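Local coordinates for HAD-superfamily hydrolase, subfamily IA, variant 1 (Ehrlichia chaffeensis, PDB 3KZX), which probably hydrolyses 2-phosphoglycolate to glycolate and phosphate, as a HAD-superfamily phosphatase of the CbbY/CbbZ/Gph/YieH family, at residues Y219-R222 with N223-Q227. Numbering follows the deposited sequence.
Sequences YDIR and NFICQ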
ATOM      1  N   TYR A 219      14.523  -0.552   2.415  1.00  9.22           N
ATOM      2  CA  TYR A 219      15.862  -1.033   2.820  1.00  9.53           C
ATOM      3  C   TYR A 219      16.091  -0.746   4.325  1.00  8.87           C
ATOM      4  O   TYR A 219      16.541  -1.603   5.081  1.00  8.28           O
ATOM      5  CB  TYR A 219      16.986  -0.400   1.963  1.00 10.71           C
ATOM      6  CG  TYR A 219      16.836  -0.470   0.448  1.00 13.52           C
ATOM      7  CD1 TYR A 219      17.012  -1.670  -0.249  1.00 19.86           C
ATOM      8  CD2 TYR A 219      16.569   0.681  -0.295  1.00 18.51           C
ATOM      9  CE1 TYR A 219      16.898  -1.719  -1.655  1.00 19.87           C
ATOM     10  CE2 TYR A 219      16.462   0.645  -1.680  1.00 20.86           C
ATOM     11  CZ  TYR A 219      16.623  -0.557  -2.355  1.00 20.28           C
ATOM     12  OH  TYR A 219      16.510  -0.574  -3.738  1.00 23.56           O
ATOM     13  N   ASP A 220      15.724   0.453   4.766  1.00  8.06           N
ATOM     14  CA  ASP A 220      15.842   0.833   6.165  1.00  7.82           C
ATOM     15  C   ASP A 220      14.903   0.025   7.057  1.00  7.26           C
ATOM     16  O   ASP A 220      15.300  -0.368   8.158  1.00  6.64           O
ATOM     17  CB  ASP A 220      15.602   2.340   6.368  1.00  7.08           C
ATOM     18  CG  ASP A 220      16.686   3.213   5.697  1.00  7.49           C
ATOM     19  OD1 ASP A 220      17.847   2.772   5.561  1.00  8.51           O
ATOM     20  OD2 ASP A 220      16.387   4.355   5.324  1.00 10.60           O
ATOM     21  N   ILE A 221      13.707  -0.290   6.554  1.00  6.47           N
ATOM     22  CA  ILE A 221      12.768  -1.090   7.334  1.00  6.37           C
ATOM     23  C   ILE A 221      13.313  -2.499   7.479  1.00  5.69           C
ATOM     24  O   ILE A 221      13.272  -3.073   8.573  1.00  6.23           O
ATOM     25  CB  ILE A 221      11.388  -1.155   6.705  1.00  5.37           C
ATOM     26  CG1 ILE A 221      10.722   0.233   6.740  1.00  6.59           C
ATOM     27  CG2 ILE A 221      10.523  -2.245   7.403  1.00  5.26           C
ATOM     28  CD1 ILE A 221       9.391   0.350   5.934  1.00  6.52           C
ATOM     29  N   ARG A 222      13.860  -3.054   6.385  1.00  6.78           N
ATOM     30  CA  ARG A 222      14.464  -4.388   6.431  1.00  6.28           C
ATOM     31  C   ARG A 222      15.631  -4.438   7.438  1.00  6.75           C
ATOM     32  O   ARG A 222      15.723  -5.374   8.230  1.00  7.55           O
ATOM     33  CB  ARG A 222      14.920  -4.838   5.059  1.00  6.04           C
ATOM     34  CG  ARG A 222      15.453  -6.286   5.027  1.00 10.04           C
ATOM     35  CD  ARG A 222      16.009  -6.578   3.653  1.00 16.10           C
ATOM     36  NE  ARG A 222      16.833  -7.782   3.589  1.00 22.72           N
ATOM     37  CZ  ARG A 222      18.120  -7.856   3.929  1.00 26.20           C
ATOM     38  NH1 ARG A 222      18.792  -6.794   4.371  1.00 28.83           N
ATOM     39  NH2 ARG A 222      18.746  -9.011   3.827  1.00 25.85           N
ATOM     40  N   ASN A 223      16.529  -3.463   7.379  1.00  7.31           N
ATOM     41  CA  ASN A 223      17.614  -3.385   8.368  1.00  7.54           C
ATOM     42  C   ASN A 223      17.101  -3.333   9.811  1.00  7.18           C
ATOM     43  O   ASN A 223      17.643  -4.023  10.687  1.00  8.32           O
ATOM     44  CB  ASN A 223      18.547  -2.211   8.088  1.00  7.36           C
ATOM     45  CG  ASN A 223      19.395  -2.426   6.856  1.00  9.68           C
ATOM     46  OD1 ASN A 223      19.812  -1.466   6.181  1.00 17.55           O
ATOM     47  ND2 ASN A 223      19.640  -3.675   6.539  1.00  8.57           N
ATOM     48  N   PHE A 224      16.064  -2.543  10.045  1.00  6.66           N
ATOM     49  CA  PHE A 224      15.457  -2.406  11.361  1.00  6.09           C
ATOM     50  C   PHE A 224      14.891  -3.728  11.850  1.00  5.87           C
ATOM     51  O   PHE A 224      15.163  -4.160  12.972  1.00  6.39           O
ATOM     52  CB  PHE A 224      14.365  -1.351  11.296  1.00  6.34           C
ATOM     53  CG  PHE A 224      13.640  -1.117  12.588  1.00  5.00           C
ATOM     54  CD1 PHE A 224      14.278  -0.502  13.652  1.00  9.46           C
ATOM     55  CD2 PHE A 224      12.305  -1.433  12.702  1.00  9.08           C
ATOM     56  CE1 PHE A 224      13.604  -0.225  14.832  1.00 10.22           C
ATOM     57  CE2 PHE A 224      11.596  -1.153  13.871  1.00 10.32           C
ATOM     58  CZ  PHE A 224      12.254  -0.576  14.950  1.00  9.20           C
ATOM     59  N   ILE A 225      14.170  -4.432  10.992  1.00  6.67           N
ATOM     60  CA  ILE A 225      13.579  -5.705  11.411  1.00  6.63           C
ATOM     61  C   ILE A 225      14.666  -6.782  11.603  1.00  7.45           C
ATOM     62  O   ILE A 225      14.639  -7.554  12.580  1.00  6.43           O
ATOM     63  CB  ILE A 225      12.472  -6.167  10.446  1.00  7.44           C
ATOM     64  CG1 ILE A 225      11.310  -5.158  10.500  1.00  6.23           C
ATOM     65  CG2 ILE A 225      12.034  -7.606  10.853  1.00  7.16           C
ATOM     66  CD1 ILE A 225      10.149  -5.444   9.576  1.00  5.89           C
ATOM     67  N   CYS A 226      15.655  -6.810  10.719  1.00  8.15           N
ATOM     68  CA  CYS A 226      16.780  -7.725  10.916  1.00  8.55           C
ATOM     69  C   CYS A 226      17.506  -7.452  12.228  1.00  8.72           C
ATOM     70  O   CYS A 226      17.945  -8.374  12.916  1.00  7.63           O
ATOM     71  CB  CYS A 226      17.788  -7.633   9.762  1.00  9.87           C
ATOM     72  SG  CYS A 226      17.147  -8.332   8.228  1.00 14.77           S
ATOM     73  N   GLN A 227      17.650  -6.181  12.571  1.00  8.54           N
ATOM     74  CA  GLN A 227      18.310  -5.822  13.818  1.00  8.88           C
ATOM     75  C   GLN A 227      17.488  -6.322  15.018  1.00  8.66           C
ATOM     76  O   GLN A 227      18.065  -6.819  15.978  1.00  8.29           O
ATOM     77  CB  GLN A 227      18.599  -4.308  13.872  1.00  8.33           C
ATOM     78  CG  GLN A 227      19.729  -3.900  12.965  1.00 10.62           C
ATOM     79  CD  GLN A 227      19.669  -2.463  12.491  1.00 10.60           C
ATOM     80  OE1 GLN A 227      20.397  -2.105  11.573  1.00 14.18           O
ATOM     81  NE2 GLN A 227      18.832  -1.635  13.115  1.00 12.00           N
TER
HETATM   82  O   HOH W   1      19.548   1.342   6.891  1.00 15.98           O
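Cys226 SG lies over one face of the Arg222 guanidinium, while Asn223 ND2 comes to its edge, 3.9 Å from Arg222 NH1, two donors that merely lie near each other, with the amide plane turned 72° from the guanidinium. The arginine chain leaves CB with CG anti to the backbone N (chi1 -175°) and stays extended as far as NE, which hydrogen-bonds Thr114 OG1 on helix 108-117; a long chain with a polar end can span the gap between two helices. Cys226, small and weakly polar, fits beside its stem, SG 4.2 Å from Arg222 CG. On the exposed side the carboxylate and amide oxygens, both acceptors, cannot bond each other directly; a water links them, donating to Asp220 OD1, at 2.6 Å, and Asn223 OD1, at 2.9 Å. One turn along the buried side, the branched Ile221 and Ile225 run side by side, Ile221 CG2 3.9 Å from Ile225 CD1. The backbone i to i+4 ladder runs unbroken through both segments, including Cys226 N to Arg222 O at 2.9 Å. In this amphipathic helix, 218-229, near the C-terminus, Ile221 packs on Leu111 and Ile225 on Leu115 of helix 108-117, while Phe224 meets Phe215, ring planes about 45° apart, on strand 213-215, an outermost strand of the parallel Rossmann-like HAD core sheet.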